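Local coordinates for Alr1585 protein (Nostoc sp., PDB 5C2I) that probably catalyses the haem-dependent, peroxide-driven oxidation of dyes and related substrates, as a dye-decolorizing (DyP-type) peroxidase, at residues A[114-119]-A[391-396]; A[236-241]-A[248-253]. The protein carries 1 engineered substitution. One frame throughout, in Å; residues are numbered along the deposited sequence.

Overall arrangement
Contact 1 joins residues 272 positions apart, from the two ferredoxin-like halves usual in DyP-type peroxidases, whereas contact 2 closes a local hairpin inside the second half and lies, along the chain, within the loop that contact 1 closes. Their centres are 12 Å apart. Contact 1 is partly buried and relies on one carboxylate, a water and aliphatic packing between a helix start and a loop; contact 2 is mostly buried and relies on backbone pairing, burying 478 Å² against 254 Å². Two bonds tie them together: Tyr-253 OH meets Asp-116 N at 3.1 Å, and Gln-396 NE2 meets Ser-236 O at 2.8 Å.

Contact 1: A[114-119]-A[391-396]; sequences PGDKPF and SNIENQ. With EDO (1,2-ethanediol), chain G.
The N-cap of helix 117-121 makes this contact, with Asp-116 as the cap residue and its carboxylate shared between the helix and the loop 391-396. Asp-116 OD1 accepts from Phe-119 N through its anti lone pair, the capping bond, at 2.9 Å. Asp-116 OD2 faces across the interface and accepts from Ile-393 N, also at 2.9 Å; this donor sits on the syn side, 30° out of the carboxylate plane. Water 1 donates to both Asp-116 OD2 and Ser-391 O, adding a second link. CG of Asp-116 stands anti to the backbone N (chi1 179°), beside the carbonyl carbon. The Ile-393 side chain crosses that of Asp-116 at about a right angle, and its CD1 lies 3.4 Å from Asp-116 OD1. Apolar contact is made by Ile-393 CG2, 3.7 Å from Pro-118 CB, while Pro-118 CG lies 3.9 Å from Glu-394 CB. Within the loop, Asn-392 OD1 accepts from Asn-395 N, an Asx motif whose donor stands 54° out of the amide plane. Tyr-455 of strand 448-458 touches both Pro-118 and Ile-393, as does Asn-398 of helix 397-405, and Phe-119 packs on Arg-100 and Tyr-103 of helix 100-105.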
loop_
_atom_site.group_PDB
_atom_site.type_symbol
_atom_site.label_atom_id
_atom_site.label_comp_id
_atom_site.label_asym_id
_atom_site.label_seq_id
_atom_site.Cartn_x
_atom_site.Cartn_y
_atom_site.Cartn_z
ATOM N N PRO A 114 35.965 -30.185 13.026
ATOM C CA PRO A 114 35.555 -29.458 14.223
ATOM C C PRO A 114 35.146 -30.377 15.368
ATOM O O PRO A 114 34.433 -31.378 15.149
ATOM C CB PRO A 114 34.404 -28.552 13.714
ATOM C CG PRO A 114 34.792 -28.290 12.273
ATOM C CD PRO A 114 35.363 -29.609 11.804
ATOM N N GLY A 115 35.588 -30.020 16.574
ATOM C CA GLY A 115 35.518 -30.902 17.714
ATOM C C GLY A 115 34.226 -30.996 18.498
ATOM O O GLY A 115 34.094 -31.899 19.324
ATOM N N ASP A 116 33.264 -30.121 18.255
ATOM C CA ASP A 116 32.022 -30.102 19.064
ATOM C C ASP A 116 31.328 -31.444 19.027
ATOM O O ASP A 116 31.111 -32.013 17.945
ATOM C CB ASP A 116 31.110 -28.980 18.556
ATOM C CG ASP A 116 29.797 -28.900 19.299
ATOM O OD1 ASP A 116 28.846 -29.588 18.897
ATOM O OD2 ASP A 116 29.745 -28.163 20.298
ATOM N N LYS A 117 30.975 -32.008 20.192
ATOM C CA LYS A 117 30.461 -33.405 20.198
ATOM C C LYS A 117 29.089 -33.575 19.529
ATOM O O LYS A 117 28.908 -34.501 18.721
ATOM C CB LYS A 117 30.462 -34.015 21.615
ATOM C CG LYS A 117 31.822 -34.299 22.200
ATOM C CD LYS A 117 31.658 -34.917 23.595
ATOM C CE LYS A 117 32.940 -35.537 24.123
ATOM N NZ LYS A 117 34.131 -34.700 23.818
ATOM N N PRO A 118 28.112 -32.699 19.833
ATOM C CA PRO A 118 26.841 -32.853 19.140
ATOM C C PRO A 118 27.032 -32.709 17.624
ATOM O O PRO A 118 26.428 -33.465 16.850
ATOM C CB PRO A 118 26.002 -31.708 19.714
ATOM C CG PRO A 118 26.524 -31.593 21.133
ATOM C CD PRO A 118 27.991 -31.834 21.018
ATOM N N PHE A 119 27.836 -31.744 17.214
ATOM C CA PHE A 119 28.105 -31.535 15.766
ATOM C C PHE A 119 28.628 -32.831 15.138
ATOM O O PHE A 119 28.136 -33.248 14.092
ATOM C CB PHE A 119 29.106 -30.376 15.585
ATOM C CG PHE A 119 29.787 -30.373 14.251
ATOM C CD1 PHE A 119 29.148 -29.870 13.155
ATOM C CD2 PHE A 119 31.044 -30.937 14.099
ATOM C CE1 PHE A 119 29.786 -29.850 11.910
ATOM C CE2 PHE A 119 31.695 -30.915 12.873
ATOM C CZ PHE A 119 31.059 -30.394 11.769
ATOM N N SER A 391 29.330 -21.297 20.193
ATOM C CA SER A 391 30.635 -21.921 20.142
ATOM C C SER A 391 30.627 -23.373 20.664
ATOM O O SER A 391 31.602 -24.105 20.466
ATOM C CB SER A 391 31.649 -21.113 20.934
ATOM O OG SER A 391 31.263 -21.005 22.290
ATOM N N ASN A 392 29.559 -23.762 21.358
ATOM C CA ASN A 392 29.476 -25.063 22.008
ATOM C C ASN A 392 28.016 -25.512 22.060
ATOM O O ASN A 392 27.222 -24.993 22.869
ATOM C CB ASN A 392 30.083 -25.000 23.426
ATOM C CG ASN A 392 30.142 -26.356 24.116
ATOM O OD1 ASN A 392 29.263 -27.170 23.997
ATOM N ND2 ASN A 392 31.159 -26.561 24.896
ATOM N N ILE A 393 27.657 -26.445 21.206
ATOM C CA ILE A 393 26.257 -26.866 21.102
ATOM C C ILE A 393 25.820 -27.553 22.374
ATOM O O ILE A 393 24.682 -27.334 22.847
ATOM C CB ILE A 393 26.002 -27.796 19.865
ATOM C CG1 ILE A 393 26.289 -27.017 18.569
ATOM C CG2 ILE A 393 24.586 -28.333 19.846
ATOM C CD1 ILE A 393 26.296 -27.894 17.327
ATOM N N GLU A 394 26.678 -28.384 22.933
ATOM C CA GLU A 394 26.336 -29.079 24.169
ATOM C C GLU A 394 25.959 -28.116 25.304
ATOM O O GLU A 394 24.972 -28.359 26.053
ATOM C CB GLU A 394 27.467 -30.001 24.611
ATOM C CG GLU A 394 27.214 -30.784 25.865
ATOM C CD GLU A 394 28.390 -31.732 26.111
ATOM O OE1 GLU A 394 28.486 -32.747 25.398
ATOM O OE2 GLU A 394 29.265 -31.412 26.950
ATOM N N ASN A 395 26.699 -27.029 25.396
ATOM C CA ASN A 395 26.511 -26.049 26.448
ATOM C C ASN A 395 25.515 -24.920 26.125
ATOM O O ASN A 395 25.076 -24.192 27.020
ATOM C CB ASN A 395 27.840 -25.413 26.794
ATOM C CG ASN A 395 27.763 -24.655 28.112
ATOM O OD1 ASN A 395 27.448 -25.229 29.124
ATOM N ND2 ASN A 395 28.023 -23.358 28.079
ATOM N N GLN A 396 25.109 -24.802 24.863
ATOM C CA GLN A 396 24.217 -23.711 24.435
ATOM C C GLN A 396 22.880 -24.279 23.942
ATOM O O GLN A 396 22.086 -24.663 24.780
ATOM C CB GLN A 396 24.962 -22.729 23.491
ATOM C CG GLN A 396 26.080 -22.065 24.306
ATOM C CD GLN A 396 27.079 -21.230 23.516
ATOM O OE1 GLN A 396 28.139 -21.716 23.108
ATOM N NE2 GLN A 396 26.734 -19.978 23.277
HETATM C C1 EDO G . 30.596 -21.669 25.706
HETATM O O1 EDO G . 29.437 -22.480 25.477
HETATM C C2 EDO G . 30.393 -20.467 26.630
HETATM O O2 EDO G . 29.326 -19.584 26.291
HETATM O O HOH W 1 32.342 -26.930 20.960
#

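Contact 2: A[236-241]-A[248-253]; sequences SILVED and DSYGSY
Backbone pairing between Val-239 and Gly-251 is reciprocal: Val-239 N donates to Gly-251 O at 2.9 Å, and Gly-251 N returns a bond to Val-239 O at 2.8 Å. Asp-241 N then donates to Ser-249 O at 2.9 Å, leaving Glu-240 and Tyr-250 as the non-hydrogen-bonded pair between them. Two CA-H...O contacts supplement this ladder, from Leu-238 CA to Gly-251 O and from Tyr-250 CA to Val-239 O.

The register defines an antiparallel beta hairpin, in which the short strand 239-240 borders strand 250-261 within the sheet of the C-terminal half. Strand 250-261 also pairs with strands 383-390 and 448-458.

Side-chain polar links add to the pairing. Ser-252 OG, anti to its own backbone N (chi1 -174°), donates to Ile-237 O at 2.6 Å and has a further partner in Gln-390 O. Beside the Glu-240/Tyr-250 pair, water 2 donates to Glu-240 OE2 and is also hydrogen-bonded to Tyr-250 OH.

The Tyr-250 ring makes apolar contacts with two neighbours. Tyr-250 CD2 lies 3.9 Å from Leu-238 CB, and Tyr-250 CE2 lies 3.7 Å from Glu-240 CG, with the glutamate carboxylate plane 90° to the ring. Leu-26 of helix 24-29 touches both Leu-238 and Tyr-250. Val-239 CG2 meets Tyr-253 CE2 at 3.9 Å, the side chains crossing at about a right angle, and Phe-457 of strand 448-458 packs against both.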
loop_
_atom_site.group_PDB
_atom_site.type_symbol
_atom_site.label_atom_id
_atom_site.label_comp_id
_atom_site.label_asym_id
_atom_site.label_seq_id
_atom_site.Cartn_x
_atom_site.Cartn_y
_atom_site.Cartn_z
ATOM N N SER A 236 31.592 -16.983 23.148
ATOM C CA SER A 236 30.279 -17.569 23.272
ATOM C C SER A 236 29.643 -17.870 21.902
ATOM O O SER A 236 28.583 -18.495 21.828
ATOM C CB SER A 236 29.336 -16.705 24.104
ATOM O OG SER A 236 28.987 -15.578 23.309
ATOM N N ILE A 237 30.315 -17.481 20.826
ATOM C CA ILE A 237 29.795 -17.750 19.499
ATOM C C ILE A 237 30.865 -18.233 18.488
ATOM O O ILE A 237 30.535 -19.018 17.590
ATOM C CB ILE A 237 29.025 -16.505 18.961
ATOM C CG1 ILE A 237 28.191 -16.820 17.742
ATOM C CG2 ILE A 237 29.963 -15.319 18.666
ATOM C CD1 ILE A 237 27.237 -15.709 17.329
ATOM N N LEU A 238 32.105 -17.751 18.611
ATOM C CA LEU A 238 33.170 -18.145 17.693
ATOM C C LEU A 238 34.052 -19.259 18.219
ATOM O O LEU A 238 34.301 -19.329 19.392
ATOM C CB LEU A 238 34.044 -16.929 17.349
ATOM C CG LEU A 238 33.306 -15.729 16.762
ATOM C CD1 LEU A 238 34.287 -14.689 16.286
ATOM C CD2 LEU A 238 32.373 -16.127 15.630
ATOM N N VAL A 239 34.573 -20.076 17.309
ATOM C CA VAL A 239 35.668 -20.986 17.608
ATOM C C VAL A 239 36.680 -20.898 16.480
ATOM O O VAL A 239 36.339 -20.652 15.296
ATOM C CB VAL A 239 35.337 -22.480 17.772
ATOM C CG1 VAL A 239 34.635 -22.753 19.106
ATOM C CG2 VAL A 239 34.545 -22.936 16.587
ATOM N N GLU A 240 37.906 -21.157 16.839
ATOM C CA GLU A 240 38.965 -21.235 15.836
ATOM C C GLU A 240 38.609 -22.294 14.808
ATOM O O GLU A 240 38.237 -23.411 15.159
ATOM C CB GLU A 240 40.290 -21.622 16.461
ATOM C CG GLU A 240 41.045 -20.476 17.036
ATOM C CD GLU A 240 42.402 -20.904 17.582
ATOM O OE1 GLU A 240 42.963 -21.930 17.151
ATOM O OE2 GLU A 240 42.876 -20.209 18.482
ATOM N N ASP A 241 38.729 -21.957 13.535
ATOM C CA ASP A 241 38.579 -22.977 12.514
ATOM C C ASP A 241 39.912 -23.772 12.491
ATOM O O ASP A 241 40.941 -23.242 12.096
ATOM C CB ASP A 241 38.299 -22.345 11.168
ATOM C CG ASP A 241 38.133 -23.378 10.042
ATOM O OD1 ASP A 241 38.422 -24.586 10.253
ATOM O OD2 ASP A 241 37.678 -22.947 8.964
ATOM N N ASP A 248 43.808 -15.480 12.333
ATOM C CA ASP A 248 42.563 -15.167 12.968
ATOM C C ASP A 248 41.391 -15.736 12.181
ATOM O O ASP A 248 40.471 -15.021 11.857
ATOM C CB ASP A 248 42.492 -13.623 13.083
ATOM C CG ASP A 248 43.269 -13.090 14.262
ATOM O OD1 ASP A 248 43.399 -13.814 15.278
ATOM O OD2 ASP A 248 43.693 -11.937 14.206
ATOM N N SER A 249 41.428 -17.030 11.904
ATOM C CA SER A 249 40.365 -17.727 11.149
ATOM C C SER A 249 39.368 -18.406 12.066
ATOM O O SER A 249 39.717 -19.375 12.776
ATOM C CB SER A 249 40.992 -18.807 10.266
ATOM O OG SER A 249 41.788 -18.217 9.249
ATOM N N TYR A 250 38.128 -17.906 12.059
ATOM C CA TYR A 250 37.107 -18.376 12.986
ATOM C C TYR A 250 35.863 -18.805 12.267
ATOM O O TYR A 250 35.607 -18.375 11.117
ATOM C CB TYR A 250 36.745 -17.272 14.002
ATOM C CG TYR A 250 37.816 -17.071 15.024
ATOM C CD1 TYR A 250 38.951 -16.331 14.738
ATOM C CD2 TYR A 250 37.723 -17.680 16.279
ATOM C CE1 TYR A 250 39.976 -16.184 15.665
ATOM C CE2 TYR A 250 38.755 -17.540 17.197
ATOM C CZ TYR A 250 39.866 -16.798 16.893
ATOM O OH TYR A 250 40.886 -16.669 17.816
ATOM N N GLY A 251 35.092 -19.634 12.975
ATOM C CA GLY A 251 33.799 -20.101 12.533
ATOM C C GLY A 251 32.845 -20.185 13.731
ATOM O O GLY A 251 33.154 -19.683 14.831
ATOM N N SER A 252 31.683 -20.786 13.497
ATOM C CA SER A 252 30.660 -20.953 14.516
ATOM C C SER A 252 29.832 -22.160 14.190
ATOM O O SER A 252 29.765 -22.591 13.041
ATOM C CB SER A 252 29.774 -19.692 14.615
ATOM O OG SER A 252 28.850 -19.804 15.712
ATOM N N TYR A 253 29.212 -22.743 15.221
ATOM C CA TYR A 253 28.350 -23.897 15.051
ATOM C C TYR A 253 26.896 -23.480 14.882
ATOM O O TYR A 253 26.382 -22.677 15.649
ATOM C CB TYR A 253 28.467 -24.842 16.249
ATOM C CG TYR A 253 29.800 -25.527 16.350
ATOM C CD1 TYR A 253 30.095 -26.626 15.519
ATOM C CD2 TYR A 253 30.778 -25.091 17.232
ATOM C CE1 TYR A 253 31.334 -27.236 15.573
ATOM C CE2 TYR A 253 32.000 -25.744 17.351
ATOM C CZ TYR A 253 32.269 -26.828 16.514
ATOM O OH TYR A 253 33.494 -27.458 16.607
HETATM O O HOH W 2 41.289 -18.553 19.599
#